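Long-range contacts in diketoreductase (Acinetobacter baylyi, PDB 4E12), which reduces dicarbonyl compounds with NADH and probably interconverts 3-oxoacyl-CoA and (3S)-3-hydroxyacyl-CoA, as in fatty acid beta-oxidation: residues E109-K114 / T133-K138; F117-S122 / F139-F144; T217-W222 / K230-I235; E234-V239 / E278-Y283. All coordinates share one frame; numbering follows the deposited sequence.

How the contacts relate
Contacts 1 and 2 belong to the NAD-binding domain, contacts 3 and 4 to the C-terminal domain. Contact 1 is at the surface, where an arginine joins two loops through backbone carbonyls. Contact 2 is buried: it pairs two parallel strands and reaches the cofactor site. Residues 133-138 lead into strand 139-144, and the two contacts touch where Arg135 and Thr133 pack on Phe117. Contact 3 is buried and contact 4 partly so. Both use helix 232-239 and share Glu234 and Ile235. A hydrogen bond between Tyr281 OH and Asp219 links them. Where contact 1 sets an arginine on carbonyls, each of these sets an aspartate on two successive backbone amides, one of them weakly in contact 3.

Contact 1. Residues E109-K114 / T133-K138; sequences ELAPAK and TGRGDK
Arg135 reaches Ala111 and Pro112 with a chain whose CG stands between its own backbone N and carbonyl carbon (chi1 60°), and a bend at chi3 (72°) then sets NE. The guanidinium meets the other segment at its edge. Arg135 NH1 donates to Pro112 O at 2.8 Å, and this oxygen lies in the guanidinium plane. Arg135 NH2 donates to Ala111 O at 3.0 Å, approaching from above the carbonyl plane, 54° out of it. A weak bond of 3.3 Å adds Arg135 NH2 to Pro112 O, so that oxygen has a second, weak donor. The carbonyls belong to the turn that leaves helix 97-110 and leads to strand 116-119. Arg135 lies in the next such connection of the Rossmann fold, between helix 126-133 and strand 139-144. Thr115 O also accepts from Arg135 NH1. Arg135 N is itself fixed by an ST turn, donating to Thr133 OG1 at 3.0 Å. Beside the guanidinium, Lys138 passes Ala113 with its aliphatic part, Lys138 CE coming to 3.2 Å from Ala113 O. Lys114 contributes mainly through its backbone here, while its ammonium forms salt bridges with Asp85 and Asp87.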
# COMPACT_ATOMS: atom_id res chain seq x y z
N GLU A 109 25.23 -12.27 -31.19
CA GLU A 109 26.22 -12.49 -32.24
C GLU A 109 27.16 -11.29 -32.37
O GLU A 109 28.38 -11.45 -32.48
CB GLU A 109 25.53 -12.72 -33.58
CG GLU A 109 24.60 -13.93 -33.62
CD GLU A 109 23.88 -14.08 -34.95
OE1 GLU A 109 23.95 -13.14 -35.78
OE2 GLU A 109 23.24 -15.13 -35.17
N LEU A 110 26.58 -10.10 -32.34
CA LEU A 110 27.31 -8.88 -32.62
C LEU A 110 28.16 -8.36 -31.46
O LEU A 110 29.16 -7.67 -31.67
CB LEU A 110 26.34 -7.80 -33.08
CG LEU A 110 25.47 -8.19 -34.28
CD1 LEU A 110 24.51 -7.07 -34.64
CD2 LEU A 110 26.36 -8.53 -35.46
N ALA A 111 27.78 -8.67 -30.23
CA ALA A 111 28.49 -8.09 -29.10
C ALA A 111 29.71 -8.90 -28.70
O ALA A 111 29.71 -10.13 -28.75
CB ALA A 111 27.54 -7.94 -27.91
N PRO A 112 30.79 -8.20 -28.30
CA PRO A 112 31.97 -8.94 -27.86
C PRO A 112 31.62 -9.84 -26.66
O PRO A 112 30.65 -9.58 -25.95
CB PRO A 112 32.97 -7.84 -27.51
CG PRO A 112 32.13 -6.65 -27.17
CD PRO A 112 30.93 -6.75 -28.07
N ALA A 113 32.40 -10.90 -26.46
CA ALA A 113 32.07 -11.89 -25.44
C ALA A 113 31.92 -11.27 -24.04
O ALA A 113 31.23 -11.83 -23.19
CB ALA A 113 33.12 -12.99 -25.43
N LYS A 114 32.55 -10.13 -23.82
CA LYS A 114 32.58 -9.50 -22.50
C LYS A 114 31.24 -8.89 -22.10
O LYS A 114 30.98 -8.66 -20.92
CB LYS A 114 33.63 -8.40 -22.45
CG LYS A 114 33.40 -7.30 -23.46
CD LYS A 114 34.27 -6.09 -23.16
CE LYS A 114 33.99 -4.98 -24.15
NZ LYS A 114 34.83 -3.78 -23.88
N THR A 133 19.83 -14.97 -26.07
CA THR A 133 21.05 -14.20 -25.85
C THR A 133 22.28 -14.98 -26.29
O THR A 133 23.19 -14.42 -26.90
CB THR A 133 21.24 -13.78 -24.39
OG1 THR A 133 21.48 -14.94 -23.57
CG2 THR A 133 20.02 -13.04 -23.88
N GLY A 134 22.32 -16.27 -25.96
CA GLY A 134 23.51 -17.05 -26.22
C GLY A 134 24.55 -16.86 -25.14
O GLY A 134 25.66 -17.39 -25.22
N ARG A 135 24.19 -16.06 -24.13
CA ARG A 135 25.05 -15.87 -22.98
C ARG A 135 24.24 -15.75 -21.69
O ARG A 135 24.18 -14.69 -21.07
CB ARG A 135 25.98 -14.67 -23.18
CG ARG A 135 25.30 -13.32 -23.39
CD ARG A 135 26.34 -12.23 -23.69
NE ARG A 135 26.93 -12.38 -25.02
CZ ARG A 135 27.87 -11.60 -25.53
NH1 ARG A 135 28.35 -10.59 -24.83
NH2 ARG A 135 28.33 -11.83 -26.76
N GLY A 136 23.62 -16.85 -21.28
CA GLY A 136 22.80 -16.85 -20.08
C GLY A 136 23.52 -16.42 -18.81
O GLY A 136 22.88 -15.92 -17.88
N ASP A 137 24.83 -16.63 -18.74
CA ASP A 137 25.58 -16.24 -17.55
C ASP A 137 25.75 -14.73 -17.48
O ASP A 137 26.15 -14.18 -16.44
CB ASP A 137 26.96 -16.92 -17.53
CG ASP A 137 27.78 -16.59 -18.76
OD1 ASP A 137 27.30 -16.85 -19.89
OD2 ASP A 137 28.90 -16.06 -18.60
N LYS A 138 25.44 -14.04 -18.57
CA LYS A 138 25.65 -12.61 -18.66
C LYS A 138 24.37 -11.85 -18.97
O LYS A 138 24.43 -10.71 -19.43
CB LYS A 138 26.71 -12.29 -19.73
CG LYS A 138 28.12 -12.77 -19.41
CD LYS A 138 29.07 -12.42 -20.54
CE LYS A 138 30.51 -12.73 -20.19
NZ LYS A 138 31.01 -11.86 -19.09

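Contact 2. Residues F117-S122 / F139-F144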
# COMPACT_ATOMS: atom_id res chain seq x y z
N PHE A 117 24.29 -8.29 -20.86
CA PHE A 117 23.00 -7.87 -21.40
C PHE A 117 22.01 -7.66 -20.26
O PHE A 117 21.80 -8.54 -19.43
CB PHE A 117 22.39 -8.93 -22.33
CG PHE A 117 23.19 -9.21 -23.59
CD1 PHE A 117 24.20 -8.36 -24.01
CD2 PHE A 117 22.91 -10.33 -24.35
CE1 PHE A 117 24.93 -8.62 -25.17
CE2 PHE A 117 23.63 -10.61 -25.52
CZ PHE A 117 24.64 -9.75 -25.92
N ALA A 118 21.36 -6.50 -20.24
CA ALA A 118 20.30 -6.29 -19.25
C ALA A 118 19.02 -5.82 -19.93
O ALA A 118 19.03 -4.88 -20.73
CB ALA A 118 20.78 -5.29 -18.20
N THR A 119 17.91 -6.49 -19.62
CA THR A 119 16.59 -6.10 -20.14
C THR A 119 15.86 -5.19 -19.13
O THR A 119 15.96 -5.41 -17.92
CB THR A 119 15.72 -7.36 -20.42
OG1 THR A 119 14.43 -6.96 -20.87
CG2 THR A 119 15.59 -8.23 -19.17
N ASN A 120 15.15 -4.18 -19.63
CA ASN A 120 14.37 -3.29 -18.77
C ASN A 120 12.90 -3.73 -18.78
O ASN A 120 12.04 -3.03 -18.25
CB ASN A 120 14.49 -1.83 -19.26
CG ASN A 120 13.67 -0.86 -18.42
OD1 ASN A 120 13.75 -0.85 -17.19
ND2 ASN A 120 12.85 -0.05 -19.09
N SER A 121 12.64 -4.92 -19.33
CA SER A 121 11.27 -5.36 -19.65
C SER A 121 10.34 -5.38 -18.44
O SER A 121 10.69 -5.93 -17.39
CB SER A 121 11.28 -6.74 -20.32
OG SER A 121 9.98 -7.13 -20.72
N SER A 122 9.15 -4.78 -18.59
CA SER A 122 8.11 -4.83 -17.56
C SER A 122 7.06 -5.92 -17.82
O SER A 122 6.18 -6.13 -16.98
CB SER A 122 7.39 -3.48 -17.42
OG SER A 122 8.22 -2.46 -16.89
N PHE A 139 23.22 -12.47 -18.72
CA PHE A 139 21.93 -11.86 -19.01
C PHE A 139 21.12 -11.74 -17.73
O PHE A 139 21.04 -12.68 -16.94
CB PHE A 139 21.16 -12.68 -20.03
CG PHE A 139 19.83 -12.11 -20.38
CD1 PHE A 139 18.66 -12.85 -20.19
CD2 PHE A 139 19.73 -10.82 -20.91
CE1 PHE A 139 17.42 -12.32 -20.51
CE2 PHE A 139 18.49 -10.28 -21.23
CZ PHE A 139 17.33 -11.04 -21.03
N LEU A 140 20.54 -10.57 -17.51
CA LEU A 140 19.63 -10.37 -16.39
C LEU A 140 18.70 -9.21 -16.66
O LEU A 140 18.72 -8.62 -17.75
CB LEU A 140 20.41 -10.16 -15.08
CG LEU A 140 21.59 -9.19 -15.08
CD1 LEU A 140 21.16 -7.79 -15.50
CD2 LEU A 140 22.25 -9.16 -13.71
N ALA A 141 17.86 -8.89 -15.69
CA ALA A 141 16.99 -7.74 -15.83
C ALA A 141 17.52 -6.63 -14.96
O ALA A 141 17.97 -6.88 -13.84
CB ALA A 141 15.56 -8.09 -15.44
N LEU A 142 17.48 -5.41 -15.50
CA LEU A 142 17.76 -4.18 -14.77
C LEU A 142 16.59 -3.26 -15.07
O LEU A 142 16.50 -2.69 -16.16
CB LEU A 142 19.07 -3.56 -15.26
CG LEU A 142 19.56 -2.34 -14.47
CD1 LEU A 142 19.88 -2.80 -13.04
CD2 LEU A 142 20.79 -1.74 -15.12
N HIS A 143 15.70 -3.12 -14.10
CA HIS A 143 14.40 -2.52 -14.30
C HIS A 143 14.32 -1.19 -13.59
O HIS A 143 14.51 -1.11 -12.37
CB HIS A 143 13.32 -3.47 -13.79
CG HIS A 143 11.92 -3.01 -14.06
ND1 HIS A 143 11.03 -2.72 -13.05
CD2 HIS A 143 11.26 -2.79 -15.22
CE1 HIS A 143 9.88 -2.33 -13.57
NE2 HIS A 143 9.99 -2.37 -14.89
N PHE A 144 14.06 -0.16 -14.37
CA PHE A 144 13.96 1.23 -13.91
C PHE A 144 12.49 1.65 -13.79
O PHE A 144 11.59 0.97 -14.28
CB PHE A 144 14.63 2.14 -14.93
CG PHE A 144 16.10 1.89 -15.09
CD1 PHE A 144 16.56 0.82 -15.84
CD2 PHE A 144 17.02 2.73 -14.47
CE1 PHE A 144 17.93 0.59 -15.98
CE2 PHE A 144 18.38 2.50 -14.61
CZ PHE A 144 18.84 1.44 -15.36
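Ser122 OG and His143 NE2 are 2.7 Å apart in a hydrogen bond that either partner could donate. The hydroxyl lies at the edge of the imidazole, in its plane. Asn120 O is at the same ring's edge, 3.1 Å from His143 CD2. His143 ND1 bonds to Glu155, and Tyr191 stacks on the ring, so several groups fix how the imidazole is turned. Asn120 CG stands anti to its backbone N (chi1 179°), which brings it toward residues 142-144. Asn120 OD1 accepts from Phe144 N at 2.9 Å, and the bond is almost straight (174°). This side-chain bond carries on the pairing where residues 117-122 leave their strand. Further back the backbones pair in parallel. Leu140 N donates to Phe117 O, Thr119 N to Leu140 O at 2.9 Å, and Leu142 N to Thr119 O. On one face of the sheet Phe117 CB rests 3.6 Å from Phe139 CD2, and Thr119 CG2 meets the far end of the Phe139 ring. On the other face Ala118 CB touches Leu140 CD1 at 3.7 Å. Ala118 CB also meets Leu142 CB. Asn120 and Ser122 bind NAD(+), and His143 is predicted to matter for catalysis; its bond to Glu155 is consistent with the His-Glu pair of 3-hydroxyacyl-CoA dehydrogenases. Strand 116-119, helix 126-133 and strand 139-144 form a beta-alpha-beta unit of the Rossmann fold.

Contact 3. Residues T217-W222 / K230-I235; sequences TIDKTW and KGPFEI
Asp219 runs from helix 215-226 to the first turn of helix 232-239. Its CB lies 3.9 Å from Gly231 CA, where the backbones come close and leave no room for a side chain on Gly231. Chi1 (-74°) sets Asp219 CG beside its own backbone N, and the carboxylate then faces the backbone amides of the first turn. Asp219 OD1 accepts from Phe233 N at 2.8 Å through its syn lone pair, in a nearly straight bond (174°). The same OD1 rests 3.3 Å from Pro232 CD. Asp219 OD2 takes a weak bond from Glu234 N and also bonds to Tyr281 OH. The Asp219 carboxylate, at the start of helix 232-239, is probably stabilised by the helix end. Gly231 is the N-cap residue. Gly231 N donates to Glu234 OE1 at 2.7 Å, the half of a capping box that a glycine N-cap can make. Glu234 OE1 lies 4.0 Å from Asp219 OD2; a salt bridge from Arg223 to Glu234 probably eases this meeting of like charges. Apolar groups join the two helices beside the aspartate. Ile218 CD1 touches Phe233 CE2 at 3.6 Å, while Ile218 CG2 sits in plane at the edge of that ring. Trp222 and Pro232 cross at about a right angle, with Trp222 CB 3.8 Å from Pro232 CD. The indole edge turns to Lys230 O. Trp222 also packs on Leu200 of the second subunit, which places this helix pair of the C-terminal domain at the dimer interface.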
# COMPACT_ATOMS: atom_id res chain seq x y z
N THR A 217 -12.88 8.93 -0.13
CA THR A 217 -12.95 8.20 1.11
C THR A 217 -11.89 7.10 1.18
O THR A 217 -11.26 6.87 2.21
CB THR A 217 -14.34 7.59 1.26
OG1 THR A 217 -15.30 8.64 1.29
CG2 THR A 217 -14.46 6.80 2.54
N ILE A 218 -11.69 6.42 0.06
CA ILE A 218 -10.72 5.33 0.01
C ILE A 218 -9.32 5.91 0.22
O ILE A 218 -8.53 5.38 1.01
CB ILE A 218 -10.87 4.57 -1.34
CG1 ILE A 218 -12.29 4.00 -1.43
CG2 ILE A 218 -9.80 3.51 -1.48
CD1 ILE A 218 -12.64 3.37 -2.75
N ASP A 219 -9.03 7.01 -0.46
CA ASP A 219 -7.72 7.64 -0.33
C ASP A 219 -7.45 8.15 1.08
O ASP A 219 -6.36 7.91 1.61
CB ASP A 219 -7.50 8.75 -1.35
CG ASP A 219 -7.24 8.22 -2.75
OD1 ASP A 219 -7.18 6.99 -2.94
OD2 ASP A 219 -7.09 9.05 -3.68
N LYS A 220 -8.40 8.87 1.69
CA LYS A 220 -8.13 9.40 3.04
C LYS A 220 -7.94 8.24 4.04
O LYS A 220 -7.10 8.31 4.95
CB LYS A 220 -9.19 10.42 3.50
CG LYS A 220 -10.58 9.89 3.80
CD LYS A 220 -11.50 11.04 4.26
CE LYS A 220 -12.93 10.56 4.47
NZ LYS A 220 -13.84 11.67 4.87
N THR A 221 -8.67 7.15 3.84
CA THR A 221 -8.47 5.99 4.68
C THR A 221 -7.04 5.51 4.60
O THR A 221 -6.43 5.20 5.63
CB THR A 221 -9.39 4.84 4.29
OG1 THR A 221 -10.76 5.25 4.39
CG2 THR A 221 -9.15 3.66 5.21
N TRP A 222 -6.49 5.40 3.39
CA TRP A 222 -5.12 4.93 3.24
C TRP A 222 -4.11 5.90 3.83
O TRP A 222 -3.15 5.47 4.49
CB TRP A 222 -4.79 4.68 1.77
CG TRP A 222 -3.48 3.98 1.56
CD1 TRP A 222 -2.37 4.49 0.96
CD2 TRP A 222 -3.15 2.63 1.94
NE1 TRP A 222 -1.38 3.55 0.91
CE2 TRP A 222 -1.83 2.39 1.50
CE3 TRP A 222 -3.84 1.60 2.59
CZ2 TRP A 222 -1.18 1.16 1.70
CZ3 TRP A 222 -3.21 0.39 2.78
CH2 TRP A 222 -1.89 0.17 2.34
N LYS A 230 -0.09 9.70 -0.35
CA LYS A 230 -1.11 9.68 -1.41
C LYS A 230 -1.85 8.34 -1.36
O LYS A 230 -1.24 7.29 -1.13
CB LYS A 230 -0.46 9.85 -2.78
CG LYS A 230 0.28 11.19 -2.97
CD LYS A 230 0.97 11.26 -4.30
CE LYS A 230 1.75 12.56 -4.42
NZ LYS A 230 0.84 13.72 -4.19
N GLY A 231 -3.16 8.39 -1.56
CA GLY A 231 -3.93 7.16 -1.61
C GLY A 231 -3.98 6.53 -2.99
O GLY A 231 -3.52 7.12 -3.97
N PRO A 232 -4.55 5.32 -3.11
CA PRO A 232 -4.64 4.64 -4.40
C PRO A 232 -5.09 5.46 -5.59
O PRO A 232 -4.57 5.30 -6.70
CB PRO A 232 -5.57 3.45 -4.12
CG PRO A 232 -5.37 3.19 -2.65
CD PRO A 232 -5.20 4.55 -2.04
N PHE A 233 -6.07 6.33 -5.41
CA PHE A 233 -6.60 7.02 -6.58
C PHE A 233 -5.72 8.19 -6.99
O PHE A 233 -5.58 8.49 -8.18
CB PHE A 233 -8.09 7.34 -6.41
CG PHE A 233 -8.94 6.09 -6.35
CD1 PHE A 233 -9.36 5.48 -7.53
CD2 PHE A 233 -9.29 5.51 -5.13
CE1 PHE A 233 -10.13 4.31 -7.50
CE2 PHE A 233 -10.06 4.34 -5.10
CZ PHE A 233 -10.48 3.75 -6.27
N GLU A 234 -5.08 8.81 -6.01
CA GLU A 234 -4.07 9.82 -6.31
C GLU A 234 -2.95 9.13 -7.09
O GLU A 234 -2.43 9.69 -8.06
CB GLU A 234 -3.53 10.39 -5.02
CG GLU A 234 -4.57 11.04 -4.18
CD GLU A 234 -3.98 11.61 -2.92
OE1 GLU A 234 -4.03 10.92 -1.89
OE2 GLU A 234 -3.44 12.73 -2.98
N ILE A 235 -2.60 7.92 -6.66
CA ILE A 235 -1.60 7.10 -7.36
C ILE A 235 -2.05 6.74 -8.76
O ILE A 235 -1.25 6.84 -9.70
CB ILE A 235 -1.23 5.82 -6.55
CG1 ILE A 235 -0.58 6.21 -5.22
CG2 ILE A 235 -0.34 4.90 -7.38
CD1 ILE A 235 -0.20 5.04 -4.32

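Contact 4. Residues E234-V239 / E278-Y283; sequences EIFDIV and EGFYRY
Hydrogen bonds from Phe280, Tyr281 and Tyr283 converge on the carboxylate of Asp237. Chi1 of Asp237 (-74°) puts CG anti to the carbonyl carbon, beside the backbone N. Phe280 N donates to Asp237 OD1 at 2.8 Å, and Tyr281 N donates to Asp237 OD2 at 3.0 Å. Each oxygen of Asp237 accepts through its syn lone pair, one from each of these two successive N-H groups. Tyr283 OH donates to Asp237 OD2 at 2.6 Å through the anti lone pair, giving that oxygen two donors. The planes of the Tyr283 ring and the Asp237 carboxylate are 80° apart. At Gly279 the backbone itself comes close, with Gly279 CA 3.3 Å from Asp237 OD1.

The tail is the C-terminal end of the chain. It comes after helix 253-267 and folds back on helix 232-239 of the all-helical C-terminal domain.

One water joins the two segments. It donates to Glu234 O and to Tyr283 OH, at 2.7 Å from each of these oxygens, and so gives the hydroxyl a second partner.

Two carbon contacts accompany the Asp237 bonds. Phe236 CB packs against Phe280 CE2 at 3.8 Å, and the two side chains lie at a slant to each other. The Phe280 ring continues into the domain interior, where Phe233 meets it edge-to-face and Leu208, Phe258 and Leu262 pack on it. Toward the start of the helix, Glu234 CG touches Tyr281 CE2 at 3.4 Å. The hydroxyl of this tyrosine is bonded to Asp219.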
# COMPACT_ATOMS: atom_id res chain seq x y z
N GLU A 234 -5.08 8.81 -6.01
CA GLU A 234 -4.07 9.82 -6.31
C GLU A 234 -2.95 9.13 -7.09
O GLU A 234 -2.43 9.69 -8.06
CB GLU A 234 -3.53 10.39 -5.02
CG GLU A 234 -4.57 11.04 -4.18
CD GLU A 234 -3.98 11.61 -2.92
OE1 GLU A 234 -4.03 10.92 -1.89
OE2 GLU A 234 -3.44 12.73 -2.98
N ILE A 235 -2.60 7.92 -6.66
CA ILE A 235 -1.60 7.10 -7.36
C ILE A 235 -2.05 6.74 -8.76
O ILE A 235 -1.25 6.84 -9.70
CB ILE A 235 -1.23 5.82 -6.55
CG1 ILE A 235 -0.58 6.21 -5.22
CG2 ILE A 235 -0.34 4.90 -7.38
CD1 ILE A 235 -0.20 5.04 -4.32
N PHE A 236 -3.31 6.32 -8.95
CA PHE A 236 -3.83 6.07 -10.32
C PHE A 236 -3.66 7.27 -11.25
O PHE A 236 -3.35 7.11 -12.44
CB PHE A 236 -5.33 5.71 -10.32
CG PHE A 236 -5.62 4.26 -10.06
CD1 PHE A 236 -6.46 3.88 -9.00
CD2 PHE A 236 -5.07 3.27 -10.87
CE1 PHE A 236 -6.74 2.52 -8.76
CE2 PHE A 236 -5.34 1.91 -10.64
CZ PHE A 236 -6.18 1.53 -9.58
N ASP A 237 -3.93 8.46 -10.74
CA ASP A 237 -3.73 9.67 -11.55
C ASP A 237 -2.27 9.83 -11.99
O ASP A 237 -2.00 10.25 -13.12
CB ASP A 237 -4.20 10.94 -10.82
CG ASP A 237 -5.72 11.06 -10.76
OD1 ASP A 237 -6.43 10.33 -11.48
OD2 ASP A 237 -6.21 11.91 -9.99
N ILE A 238 -1.34 9.50 -11.11
CA ILE A 238 0.08 9.59 -11.42
C ILE A 238 0.51 8.55 -12.44
O ILE A 238 1.24 8.87 -13.38
CB ILE A 238 0.91 9.48 -10.13
CG1 ILE A 238 0.63 10.70 -9.26
CG2 ILE A 238 2.38 9.31 -10.46
CD1 ILE A 238 1.16 10.62 -7.88
N VAL A 239 0.07 7.31 -12.24
CA VAL A 239 0.31 6.24 -13.21
C VAL A 239 -0.19 6.67 -14.58
O VAL A 239 0.48 6.47 -15.60
CB VAL A 239 -0.45 4.95 -12.80
CG1 VAL A 239 -0.26 3.86 -13.86
CG2 VAL A 239 0.05 4.45 -11.46
N GLU A 278 -6.48 16.41 -14.95
CA GLU A 278 -7.63 15.91 -14.21
C GLU A 278 -7.77 14.41 -14.43
O GLU A 278 -7.69 13.94 -15.57
CB GLU A 278 -8.93 16.58 -14.66
CG GLU A 278 -10.14 16.11 -13.86
CD GLU A 278 -11.40 16.90 -14.14
OE1 GLU A 278 -11.36 17.81 -14.99
OE2 GLU A 278 -12.43 16.61 -13.50
N GLY A 279 -7.94 13.69 -13.34
CA GLY A 279 -8.31 12.28 -13.39
C GLY A 279 -9.38 11.99 -12.35
O GLY A 279 -10.46 12.59 -12.38
N PHE A 280 -9.11 11.10 -11.42
CA PHE A 280 -9.96 11.00 -10.24
C PHE A 280 -10.02 12.35 -9.51
O PHE A 280 -11.05 12.69 -8.91
CB PHE A 280 -9.46 9.89 -9.32
CG PHE A 280 -9.74 8.54 -9.85
CD1 PHE A 280 -11.01 7.99 -9.71
CD2 PHE A 280 -8.75 7.81 -10.49
CE1 PHE A 280 -11.28 6.73 -10.20
CE2 PHE A 280 -9.01 6.55 -10.98
CZ PHE A 280 -10.28 6.01 -10.84
N TYR A 281 -8.93 13.10 -9.54
CA TYR A 281 -8.91 14.44 -8.95
C TYR A 281 -8.67 15.49 -10.02
O TYR A 281 -8.19 15.18 -11.11
CB TYR A 281 -7.81 14.57 -7.90
CG TYR A 281 -8.01 13.67 -6.72
CD1 TYR A 281 -8.75 14.09 -5.60
CD2 TYR A 281 -7.47 12.38 -6.71
CE1 TYR A 281 -8.93 13.23 -4.50
CE2 TYR A 281 -7.65 11.53 -5.63
CZ TYR A 281 -8.37 11.95 -4.53
OH TYR A 281 -8.53 11.08 -3.48
N ARG A 282 -9.01 16.74 -9.69
CA ARG A 282 -8.78 17.86 -10.59
C ARG A 282 -7.52 18.57 -10.12
O ARG A 282 -7.36 18.83 -8.93
CB ARG A 282 -9.99 18.81 -10.57
CG ARG A 282 -9.95 19.88 -11.65
CD ARG A 282 -11.27 20.64 -11.71
NE ARG A 282 -11.33 21.51 -12.88
CZ ARG A 282 -12.37 22.29 -13.18
NH1 ARG A 282 -13.44 22.31 -12.40
NH2 ARG A 282 -12.34 23.05 -14.27
N TYR A 283 -6.61 18.85 -11.05
CA TYR A 283 -5.31 19.43 -10.70
C TYR A 283 -5.19 20.86 -11.24
O TYR A 283 -6.11 21.30 -11.97
CB TYR A 283 -4.17 18.54 -11.22
CG TYR A 283 -4.24 17.17 -10.61
CD1 TYR A 283 -4.88 16.11 -11.27
CD2 TYR A 283 -3.67 16.92 -9.37
CE1 TYR A 283 -4.96 14.84 -10.70
CE2 TYR A 283 -3.74 15.66 -8.78
CZ TYR A 283 -4.38 14.63 -9.46
OH TYR A 283 -4.44 13.40 -8.87
O HOH W 1 -2.16 12.36 -7.77